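Local coordinates for fructosyl amine:oxygen oxidoreductase (Neosartorya fumigata, PDB 4WCT), which probably catalyses the oxidative deglycation of fructosyl amines (Amadori products) by molecular oxygen, using a bound flavin-adenine dinucleotide as cofactor, at residues 38-43 with 398-403; 182-187 with 391-396; 442-445 with 451-454; 305-310 with 321-326. All coordinates share one frame; numbering follows the deposited sequence.

From the N terminus, helix 35-46 supplies residues 38-43, the opening half of contact 1, and helix 181-194 supplies residues 182-187, which open contact 2. Contact 4 (305-310 with 321-326) closes a short local loop, joining strand 295-310 of the large mixed sheet to the loop that follows strand 318-320. Residues 391-396 then close contact 2, and residues 398-403 of the same helix close contact 1, so contact 4 is nested in contact 2 and contact 2 in contact 1. Contacts 1 and 2 touch, joining three helices of the FAD-binding part. Contact 3 (442-445 with 451-454) follows in series, yet lies against contact 4, where strand 442-443 pairs with strand 295-310.

Contact 1: residues 38-43 with 398-403; sequences CSTALH and GFIADA
The imidazole of H43 lies flat over the backbone of G398: on one face G398 N sits 3.2 Å above the plane of the ring, over its centre, and at the ring edge, in plane, is S39 O from the preceding turn of its own helix. G398 CA adds a CH-pi contact, 3.8 Å from the centroid of the H43 ring. Glycine suits this place because, having no side chain, it lets the ring settle directly on the main chain. H43 NE2 is hydrogen-bonded to P394 O, which should help to fix the rotation of the ring.

One turn away T40 meets I400, the two side chains crossing at about a right angle. T40 OG1 stands beside its own backbone N (chi1 -62°), where it reaches W36 O in a hydrogen bond. Bonded in this way within its own helix, the same oxygen also lies against the I400 side chain, 3.2 Å from I400 CD1, while T40 CG2 adds a looser contact with I400 CG2 at 3.9 Å. I400 also packs on L380 and A382 of strand 379-383, and C38 and A41 pack on helix 181-194, so helix 35-46 meets both that helix and helix 393-404.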
# COMPACT_ATOMS: atom_id res chain seq x y z
N CYS A 38 2.99 -9.54 -8.19
CA CYS A 38 4.21 -10.33 -8.09
C CYS A 38 4.06 -11.39 -7.02
O CYS A 38 4.55 -12.50 -7.21
CB CYS A 38 5.45 -9.46 -7.86
SG CYS A 38 5.93 -8.45 -9.27
N SER A 39 3.41 -11.06 -5.91
CA SER A 39 3.18 -12.06 -4.87
C SER A 39 2.34 -13.19 -5.43
O SER A 39 2.60 -14.37 -5.18
CB SER A 39 2.51 -11.45 -3.64
OG SER A 39 2.34 -12.39 -2.58
N THR A 40 1.26 -12.83 -6.14
CA THR A 40 0.37 -13.83 -6.74
C THR A 40 1.12 -14.71 -7.74
O THR A 40 1.04 -15.95 -7.67
CB THR A 40 -0.81 -13.13 -7.42
OG1 THR A 40 -1.58 -12.41 -6.45
CG2 THR A 40 -1.69 -14.14 -8.13
N ALA A 41 1.98 -14.12 -8.56
CA ALA A 41 2.72 -14.89 -9.57
C ALA A 41 3.61 -15.91 -8.85
O ALA A 41 3.69 -17.08 -9.25
CB ALA A 41 3.55 -13.96 -10.41
N LEU A 42 4.29 -15.47 -7.82
CA LEU A 42 5.16 -16.36 -7.05
C LEU A 42 4.41 -17.51 -6.42
O LEU A 42 4.81 -18.67 -6.55
CB LEU A 42 5.92 -15.57 -5.99
CG LEU A 42 6.78 -16.40 -5.02
CD1 LEU A 42 7.95 -16.98 -5.78
CD2 LEU A 42 7.22 -15.41 -3.95
N HIS A 43 3.28 -17.22 -5.78
CA HIS A 43 2.50 -18.28 -5.13
C HIS A 43 1.90 -19.26 -6.13
O HIS A 43 1.93 -20.46 -5.89
CB HIS A 43 1.41 -17.68 -4.27
CG HIS A 43 1.90 -17.20 -2.95
ND1 HIS A 43 1.77 -17.96 -1.80
CD2 HIS A 43 2.47 -16.03 -2.57
CE1 HIS A 43 2.31 -17.30 -0.79
NE2 HIS A 43 2.74 -16.13 -1.23
N GLY A 398 -0.84 -15.85 -1.61
CA GLY A 398 -1.44 -17.12 -1.18
C GLY A 398 -2.94 -16.99 -0.94
O GLY A 398 -3.69 -17.92 -1.22
N PHE A 399 -3.34 -15.92 -0.28
CA PHE A 399 -4.77 -15.62 -0.14
C PHE A 399 -5.44 -15.46 -1.49
O PHE A 399 -6.55 -16.00 -1.72
CB PHE A 399 -4.99 -14.38 0.72
CG PHE A 399 -4.63 -14.57 2.13
CD1 PHE A 399 -5.47 -15.28 2.99
CD2 PHE A 399 -3.45 -14.05 2.63
CE1 PHE A 399 -5.12 -15.47 4.33
CE2 PHE A 399 -3.10 -14.23 3.96
CZ PHE A 399 -3.96 -14.89 4.82
N ILE A 400 -4.77 -14.75 -2.41
CA ILE A 400 -5.33 -14.57 -3.76
C ILE A 400 -5.43 -15.92 -4.52
O ILE A 400 -6.48 -16.23 -5.11
CB ILE A 400 -4.51 -13.55 -4.56
CG1 ILE A 400 -4.65 -12.14 -3.95
CG2 ILE A 400 -4.93 -13.54 -6.03
CD1 ILE A 400 -3.55 -11.18 -4.30
N ALA A 401 -4.39 -16.74 -4.46
CA ALA A 401 -4.43 -18.09 -5.05
C ALA A 401 -5.54 -18.96 -4.41
O ALA A 401 -6.24 -19.73 -5.12
CB ALA A 401 -3.08 -18.76 -4.96
N ASP A 402 -5.73 -18.82 -3.10
CA ASP A 402 -6.77 -19.55 -2.40
C ASP A 402 -8.16 -19.14 -2.92
O ASP A 402 -9.04 -19.97 -3.13
CB ASP A 402 -6.73 -19.29 -0.88
CG ASP A 402 -5.64 -20.06 -0.14
OD1 ASP A 402 -4.95 -20.94 -0.73
OD2 ASP A 402 -5.46 -19.75 1.06
N ALA A 403 -8.36 -17.85 -3.11
CA ALA A 403 -9.61 -17.36 -3.68
C ALA A 403 -9.82 -17.88 -5.12
O ALA A 403 -10.93 -18.26 -5.49
CB ALA A 403 -9.62 -15.85 -3.64

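Contact 2: residues 182-187 with 391-396; sequences KKAMIS and MQMPTI. With FAD (flavin-adenine dinucleotide), chain C.
In the FAD-binding part of the enzyme, whose GxGxxG sequence is consistent with a Rossmann-type fold, M393 of helix 393-404 reaches across to A184 and M185 on helix 181-194. Its side chain runs out extended, CG anti to the backbone N (chi1 -164°), and bends only at the last torsion (chi3 -64°), which turns the methyl along the opposing helix. The sulfur does most of the touching: M393 SD is 3.5 Å from M185 N and 3.7 Å from A184 CB. The methyl M393 CE meets M185 CB at 4.0 Å. An unbranched, flexible methionine can thus lie against a helix backbone, and the small A184 lets it come close. Of the M185 side chain it is CB that meets M393; its end leads away, and the side chain touches residues of the glycine-rich pattern.

Q392 O accepts from both T395 N and I396 N, fastening the turn next to M391, which reaches the flavin pocket. T35, D56 and D360 are among the other residues that hold the cofactor. M391 N donates to FAD O2, the pyrimidine carbonyl of the flavin, at 2.8 Å with an N-H...O angle of 164°, and the bent side chain brings M391 CE to 3.4 Å from that same oxygen.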
# COMPACT_ATOMS: atom_id res chain seq x y z
N LYS A 182 10.51 -2.23 -2.23
CA LYS A 182 11.02 -2.26 -3.59
C LYS A 182 11.86 -3.51 -3.83
O LYS A 182 11.61 -4.28 -4.78
CB LYS A 182 11.85 -1.02 -3.86
CG LYS A 182 12.44 -0.98 -5.24
CD LYS A 182 13.20 0.32 -5.42
CE LYS A 182 13.66 0.53 -6.85
NZ LYS A 182 14.20 1.91 -6.96
N LYS A 183 12.84 -3.75 -2.96
CA LYS A 183 13.69 -4.94 -3.10
C LYS A 183 12.94 -6.25 -2.90
O LYS A 183 13.22 -7.24 -3.59
CB LYS A 183 14.90 -4.88 -2.15
CG LYS A 183 15.97 -3.93 -2.64
CD LYS A 183 17.17 -3.89 -1.72
CE LYS A 183 18.13 -2.84 -2.24
NZ LYS A 183 19.41 -2.92 -1.51
N ALA A 184 11.93 -6.24 -2.03
CA ALA A 184 11.16 -7.45 -1.80
C ALA A 184 10.28 -7.76 -3.01
O ALA A 184 10.14 -8.89 -3.41
CB ALA A 184 10.33 -7.31 -0.55
N MET A 185 9.75 -6.73 -3.65
CA MET A 185 8.95 -6.92 -4.86
C MET A 185 9.83 -7.44 -6.01
O MET A 185 9.46 -8.38 -6.71
CB MET A 185 8.25 -5.61 -5.25
CG MET A 185 7.45 -5.73 -6.51
SD MET A 185 6.44 -4.22 -6.76
CE MET A 185 7.69 -2.99 -6.76
N ILE A 186 11.03 -6.89 -6.14
CA ILE A 186 12.01 -7.35 -7.13
C ILE A 186 12.40 -8.80 -6.86
O ILE A 186 12.52 -9.62 -7.78
CB ILE A 186 13.25 -6.45 -7.13
CG1 ILE A 186 12.90 -5.05 -7.69
CG2 ILE A 186 14.36 -7.09 -7.96
CD1 ILE A 186 13.98 -3.99 -7.56
N SER A 187 12.58 -9.12 -5.60
CA SER A 187 12.89 -10.49 -5.17
C SER A 187 11.79 -11.45 -5.59
O SER A 187 12.07 -12.53 -6.14
CB SER A 187 13.16 -10.53 -3.66
OG SER A 187 13.47 -11.84 -3.20
N MET A 391 2.60 -4.33 3.35
CA MET A 391 3.05 -5.25 4.37
C MET A 391 2.52 -6.67 4.17
O MET A 391 3.07 -7.64 4.74
CB MET A 391 2.70 -4.75 5.78
CG MET A 391 1.24 -4.85 6.11
SD MET A 391 0.78 -4.25 7.74
CE MET A 391 0.85 -2.48 7.50
N GLN A 392 1.52 -6.83 3.32
CA GLN A 392 0.94 -8.12 3.00
C GLN A 392 1.73 -8.88 1.92
O GLN A 392 1.38 -10.02 1.61
CB GLN A 392 -0.50 -7.95 2.46
CG GLN A 392 -1.41 -6.99 3.24
CD GLN A 392 -1.56 -7.34 4.71
OE1 GLN A 392 -1.41 -8.51 5.11
NE2 GLN A 392 -1.88 -6.33 5.54
N MET A 393 2.78 -8.27 1.37
CA MET A 393 3.45 -8.79 0.17
C MET A 393 3.78 -10.28 0.21
O MET A 393 3.60 -10.96 -0.79
CB MET A 393 4.71 -8.00 -0.16
CG MET A 393 5.21 -8.25 -1.58
SD MET A 393 6.84 -7.54 -1.89
CE MET A 393 6.46 -5.81 -1.67
N PRO A 394 4.34 -10.78 1.34
CA PRO A 394 4.83 -12.17 1.30
C PRO A 394 3.69 -13.19 1.13
O PRO A 394 3.92 -14.26 0.55
CB PRO A 394 5.48 -12.37 2.66
CG PRO A 394 5.79 -10.99 3.15
CD PRO A 394 4.66 -10.14 2.63
N THR A 395 2.50 -12.87 1.62
CA THR A 395 1.42 -13.84 1.80
C THR A 395 0.17 -13.51 1.01
O THR A 395 -0.68 -14.35 0.84
CB THR A 395 1.05 -13.95 3.30
OG1 THR A 395 1.07 -12.63 3.91
CG2 THR A 395 2.03 -14.84 4.00
N ILE A 396 0.07 -12.27 0.51
CA ILE A 396 -1.18 -11.88 -0.15
C ILE A 396 -1.45 -12.73 -1.41
O ILE A 396 -2.60 -13.14 -1.67
CB ILE A 396 -1.21 -10.37 -0.46
CG1 ILE A 396 -2.66 -9.93 -0.75
CG2 ILE A 396 -0.26 -10.07 -1.59
CD1 ILE A 396 -3.52 -9.80 0.47
PA FAD C . 0.69 -1.58 -6.81
O1A FAD C . 1.83 -2.03 -5.94
O2A FAD C . 0.47 -0.12 -7.08
O5B FAD C . 0.85 -2.34 -8.17
C5B FAD C . -0.09 -2.12 -9.23
C4B FAD C . 0.58 -2.53 -10.54
O4B FAD C . -0.42 -2.53 -11.61
C3B FAD C . 1.71 -1.60 -10.99
O3B FAD C . 2.94 -2.31 -11.21
C2B FAD C . 1.18 -0.98 -12.28
O2B FAD C . 2.17 -0.60 -13.23
C1B FAD C . 0.21 -2.06 -12.78
N9A FAD C . -0.81 -1.51 -13.69
C8A FAD C . -1.42 -0.31 -13.63
N7A FAD C . -2.24 -0.14 -14.69
C5A FAD C . -2.21 -1.31 -15.38
C6A FAD C . -2.80 -1.78 -16.63
N6A FAD C . -3.65 -1.00 -17.32
N1A FAD C . -2.43 -3.00 -17.06
C2A FAD C . -1.60 -3.81 -16.38
N3A FAD C . -0.99 -3.42 -15.25
C4A FAD C . -1.27 -2.20 -14.73
N1 FAD C . 1.05 -0.16 2.90
C2 FAD C . 1.58 -0.78 4.01
O2 FAD C . 1.30 -1.96 4.20
N3 FAD C . 2.47 -0.15 4.79
C4 FAD C . 2.77 1.15 4.63
O4 FAD C . 3.59 1.79 5.35
C4X FAD C . 2.22 1.87 3.49
N5 FAD C . 2.52 3.18 3.28
C5X FAD C . 2.18 3.73 2.07
C6 FAD C . 2.66 4.98 1.70
C7 FAD C . 2.23 5.57 0.53
C7M FAD C . 2.81 6.88 0.12
C8 FAD C . 1.31 4.83 -0.35
C8M FAD C . 0.84 5.39 -1.65
C9 FAD C . 0.91 3.56 -0.05
C9A FAD C . 1.27 2.99 1.16
N10 FAD C . 0.79 1.73 1.52
C10 FAD C . 1.34 1.11 2.64
C1' FAD C . -0.16 0.95 0.74
C2' FAD C . 0.51 -0.05 -0.18
O2' FAD C . 1.54 0.64 -0.87
C3' FAD C . -0.55 -0.59 -1.16
O3' FAD C . -1.73 -0.97 -0.45
C4' FAD C . -0.02 -1.77 -1.98
O4' FAD C . 1.30 -1.48 -2.44
C5' FAD C . -0.93 -1.96 -3.18
O5' FAD C . -0.48 -3.08 -3.93
P FAD C . -1.12 -3.38 -5.37
O1P FAD C . -0.41 -4.59 -5.94
O2P FAD C . -2.62 -3.37 -5.20
O3P FAD C . -0.70 -2.09 -6.23

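Contact 3: residues 442-445 with 451-454; sequences MDFQ and QWTK
The rings of F444 and W452 are nearly parallel, their planes 20° apart, yet they are slid so far that they barely overlap: the centroids of the phenylalanine ring and the six-membered ring of the indole are 5.6 Å apart. Touch is confined to a few carbons, F444 CE1 lying 3.7 Å from W452 CH2 and F444 CD1 4.0 Å from W452 CZ2. The backbones stay well apart, so it takes two long aromatic side chains to bridge the gap, each with CG turned back beside its own backbone N (chi1 -78° for F444).

F444 stands where strand 442-443, an edge addition to the large mixed sheet, gives way to a 3-10 turn. That bend is an Asx turn: D443 OD2 accepts from Q445 N at 3.1 Å, the donor arriving from above the carboxylate plane, 71° out of it. The same carboxylate oxygen takes F308 N from strand 295-310, so aspartate suits a corner with two amides to satisfy. Around the aromatic pair, F444 stacks with Y305 and meets F323 edge-to-face, both rings rest on I357, and K325 makes a cation-pi contact with W452. K454 NZ curls back to donate to W452 O at 2.8 Å and is also hydrogen-bonded to D450 O.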
# COMPACT_ATOMS: atom_id res chain seq x y z
N MET A 442 -8.45 16.04 -0.51
CA MET A 442 -8.04 17.12 -1.39
C MET A 442 -8.05 16.64 -2.85
O MET A 442 -8.24 15.45 -3.10
CB MET A 442 -6.66 17.65 -0.95
CG MET A 442 -6.74 18.31 0.43
SD MET A 442 -7.81 19.81 0.53
CE MET A 442 -6.68 21.07 -0.06
N ASP A 443 -8.08 17.59 -3.77
CA ASP A 443 -8.33 17.29 -5.18
C ASP A 443 -7.17 17.87 -5.98
O ASP A 443 -6.93 19.07 -5.91
CB ASP A 443 -9.66 17.92 -5.61
CG ASP A 443 -10.04 17.62 -7.06
OD1 ASP A 443 -11.11 18.12 -7.48
OD2 ASP A 443 -9.37 16.82 -7.77
N PHE A 444 -6.45 17.04 -6.73
CA PHE A 444 -5.33 17.51 -7.56
C PHE A 444 -5.77 18.52 -8.63
O PHE A 444 -4.97 19.33 -9.10
CB PHE A 444 -4.61 16.33 -8.23
CG PHE A 444 -3.68 15.57 -7.31
CD1 PHE A 444 -2.68 16.22 -6.62
CD2 PHE A 444 -3.75 14.20 -7.21
CE1 PHE A 444 -1.77 15.52 -5.86
CE2 PHE A 444 -2.85 13.49 -6.45
CZ PHE A 444 -1.89 14.15 -5.74
N GLN A 445 -7.04 18.48 -9.00
CA GLN A 445 -7.55 19.44 -9.98
C GLN A 445 -7.55 20.85 -9.41
O GLN A 445 -7.70 21.81 -10.17
CB GLN A 445 -8.95 19.05 -10.43
CG GLN A 445 -8.99 17.77 -11.26
CD GLN A 445 -8.36 17.94 -12.63
OE1 GLN A 445 -8.72 18.85 -13.38
NE2 GLN A 445 -7.32 17.16 -12.90
N GLN A 451 2.44 24.86 -8.20
CA GLN A 451 2.28 24.60 -6.78
C GLN A 451 2.96 23.27 -6.38
O GLN A 451 2.58 22.69 -5.38
CB GLN A 451 0.78 24.50 -6.48
CG GLN A 451 0.39 24.22 -5.03
CD GLN A 451 0.81 25.31 -4.09
OE1 GLN A 451 1.14 26.43 -4.52
NE2 GLN A 451 0.86 24.99 -2.79
N TRP A 452 3.92 22.81 -7.17
CA TRP A 452 4.60 21.53 -6.91
C TRP A 452 6.08 21.79 -6.58
O TRP A 452 6.65 22.81 -6.97
CB TRP A 452 4.49 20.63 -8.14
CG TRP A 452 3.14 20.19 -8.44
CD1 TRP A 452 2.17 20.90 -9.10
CD2 TRP A 452 2.56 18.93 -8.12
NE1 TRP A 452 1.04 20.14 -9.25
CE2 TRP A 452 1.25 18.92 -8.66
CE3 TRP A 452 3.05 17.75 -7.55
CZ2 TRP A 452 0.43 17.79 -8.60
CZ3 TRP A 452 2.24 16.65 -7.50
CH2 TRP A 452 0.95 16.67 -8.01
N THR A 453 6.71 20.83 -5.90
CA THR A 453 8.16 20.83 -5.78
C THR A 453 8.79 20.82 -7.18
O THR A 453 8.15 20.46 -8.19
CB THR A 453 8.67 19.64 -4.94
OG1 THR A 453 8.20 18.40 -5.49
CG2 THR A 453 8.17 19.75 -3.49
N LYS A 454 10.05 21.27 -7.21
CA LYS A 454 10.80 21.46 -8.45
C LYS A 454 12.16 20.80 -8.32
O LYS A 454 13.16 21.27 -8.87
CB LYS A 454 10.87 22.96 -8.79
CG LYS A 454 9.49 23.50 -9.16
CD LYS A 454 9.36 25.02 -8.95
CE LYS A 454 7.90 25.47 -9.14
NZ LYS A 454 7.09 25.42 -7.88

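Contact 4: residues 305-310 with 321-326; sequences YCNFLP and VPFAKH
N307 and V321 hold the tight part of this contact with two hydrogen bonds, one from the main chain and one from a side chain. V321 N donates to N307 O at 3.0 Å, and N307 ND2 returns a bond to V321 O at 2.9 Å. In the second the geometry is favourable: the amide nitrogen lies in the carbonyl plane of V321, and the carbonyl oxygen lies nearly in the amide plane of N307. With CG anti to its backbone N (chi1 -178°), the asparagine points its amide across to the 321-326 segment, where it does the work of a main-chain N-H.

These bonds continue the beta hairpin formed by strands 295-310 and 318-320, antiparallel neighbours in the large mixed sheet. N307 falls at the short break within the longer strand, and 321-326 begins the loop that leads from the hairpin to helix 330-343. Asparagine suits such a break, having both a donor and an acceptor to spend: while ND2 serves V321, OD1 accepts from Q445 NE2. F323 closes in beside the amide, its ring plane turned 73° from that of N307, with F323 CD1 3.8 Å from N307 ND2 and F323 CE1 3.9 Å from N307 CG. A first torsion of 63° sets the F323 ring between the backbone N and the carbonyl carbon, which brings it nearer N307.

Toward solvent the fit slackens. V321 is exposed and L309 partly so, and L309 CD1 comes no closer than 4.4 Å to V321 CG2, a loose apolar touch between two branched side chains.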
# COMPACT_ATOMS: atom_id res chain seq x y z
N TYR A 305 -5.12 12.74 -1.48
CA TYR A 305 -5.52 13.47 -2.67
C TYR A 305 -6.24 12.55 -3.66
O TYR A 305 -5.76 11.45 -4.01
CB TYR A 305 -4.28 14.02 -3.37
CG TYR A 305 -3.54 15.12 -2.67
CD1 TYR A 305 -3.85 16.45 -2.91
CD2 TYR A 305 -2.47 14.83 -1.84
CE1 TYR A 305 -3.10 17.47 -2.34
CE2 TYR A 305 -1.76 15.83 -1.22
CZ TYR A 305 -2.10 17.15 -1.45
OH TYR A 305 -1.36 18.16 -0.84
N CYS A 306 -7.36 12.99 -4.17
CA CYS A 306 -7.95 12.37 -5.35
C CYS A 306 -7.78 13.30 -6.54
O CYS A 306 -7.27 14.43 -6.41
CB CYS A 306 -9.43 12.06 -5.10
SG CYS A 306 -9.78 10.89 -3.80
N ASN A 307 -8.03 12.77 -7.73
CA ASN A 307 -7.95 13.59 -8.94
C ASN A 307 -9.29 13.50 -9.66
O ASN A 307 -9.53 12.57 -10.44
CB ASN A 307 -6.82 13.11 -9.85
CG ASN A 307 -6.67 13.97 -11.07
OD1 ASN A 307 -6.69 15.19 -10.98
ND2 ASN A 307 -6.54 13.34 -12.23
N PHE A 308 -10.23 14.33 -9.22
CA PHE A 308 -11.65 14.13 -9.51
C PHE A 308 -11.99 14.67 -10.91
O PHE A 308 -11.82 15.85 -11.19
CB PHE A 308 -12.53 14.82 -8.48
CG PHE A 308 -12.56 14.14 -7.15
CD1 PHE A 308 -12.93 12.80 -7.03
CD2 PHE A 308 -12.27 14.84 -6.00
CE1 PHE A 308 -12.95 12.17 -5.82
CE2 PHE A 308 -12.38 14.21 -4.75
CZ PHE A 308 -12.70 12.89 -4.65
N LEU A 309 -12.31 13.76 -11.81
CA LEU A 309 -12.76 14.12 -13.15
C LEU A 309 -14.12 13.50 -13.44
O LEU A 309 -14.57 12.58 -12.75
CB LEU A 309 -11.71 13.63 -14.18
CG LEU A 309 -10.36 14.35 -14.09
CD1 LEU A 309 -9.32 13.63 -14.92
CD2 LEU A 309 -10.53 15.78 -14.57
N PRO A 310 -14.79 13.95 -14.51
CA PRO A 310 -16.11 13.39 -14.78
C PRO A 310 -16.07 11.90 -15.02
O PRO A 310 -15.13 11.39 -15.62
CB PRO A 310 -16.54 14.14 -16.07
CG PRO A 310 -15.78 15.44 -15.99
CD PRO A 310 -14.43 15.04 -15.43
N VAL A 321 -8.98 9.69 -11.02
CA VAL A 321 -8.10 9.06 -11.99
C VAL A 321 -6.65 9.35 -11.63
O VAL A 321 -6.21 10.49 -11.69
CB VAL A 321 -8.35 9.58 -13.42
CG1 VAL A 321 -7.47 8.81 -14.40
CG2 VAL A 321 -9.82 9.40 -13.75
N PRO A 322 -5.86 8.30 -11.42
CA PRO A 322 -4.44 8.53 -11.15
C PRO A 322 -3.68 9.14 -12.29
O PRO A 322 -4.01 8.92 -13.46
CB PRO A 322 -3.89 7.13 -10.85
CG PRO A 322 -5.09 6.31 -10.47
CD PRO A 322 -6.24 6.89 -11.26
N PHE A 323 -2.59 9.81 -11.94
CA PHE A 323 -1.53 10.18 -12.85
C PHE A 323 -0.20 10.12 -12.10
O PHE A 323 -0.16 10.26 -10.88
CB PHE A 323 -1.75 11.60 -13.39
CG PHE A 323 -1.71 12.66 -12.34
CD1 PHE A 323 -2.85 13.01 -11.63
CD2 PHE A 323 -0.56 13.32 -12.06
CE1 PHE A 323 -2.81 14.05 -10.71
CE2 PHE A 323 -0.50 14.33 -11.12
CZ PHE A 323 -1.63 14.66 -10.39
N ALA A 324 0.89 9.95 -12.84
CA ALA A 324 2.21 9.82 -12.18
C ALA A 324 2.92 11.15 -12.10
O ALA A 324 2.81 11.99 -13.02
CB ALA A 324 3.05 8.82 -12.97
N LYS A 325 3.64 11.40 -11.00
CA LYS A 325 4.47 12.59 -10.88
C LYS A 325 5.53 12.40 -9.82
O LYS A 325 5.22 11.99 -8.68
CB LYS A 325 3.62 13.82 -10.54
CG LYS A 325 4.32 15.13 -10.80
CD LYS A 325 3.32 16.26 -10.97
CE LYS A 325 4.02 17.60 -11.10
NZ LYS A 325 4.42 17.91 -12.49
N HIS A 326 6.79 12.68 -10.21
CA HIS A 326 7.93 12.70 -9.31
C HIS A 326 8.18 14.09 -8.71
O HIS A 326 9.28 14.64 -8.82
CB HIS A 326 9.16 12.18 -10.01
CG HIS A 326 9.16 10.70 -10.16
ND1 HIS A 326 10.30 9.99 -10.48
CD2 HIS A 326 8.25 9.78 -9.77
CE1 HIS A 326 10.04 8.70 -10.39
NE2 HIS A 326 8.78 8.54 -10.04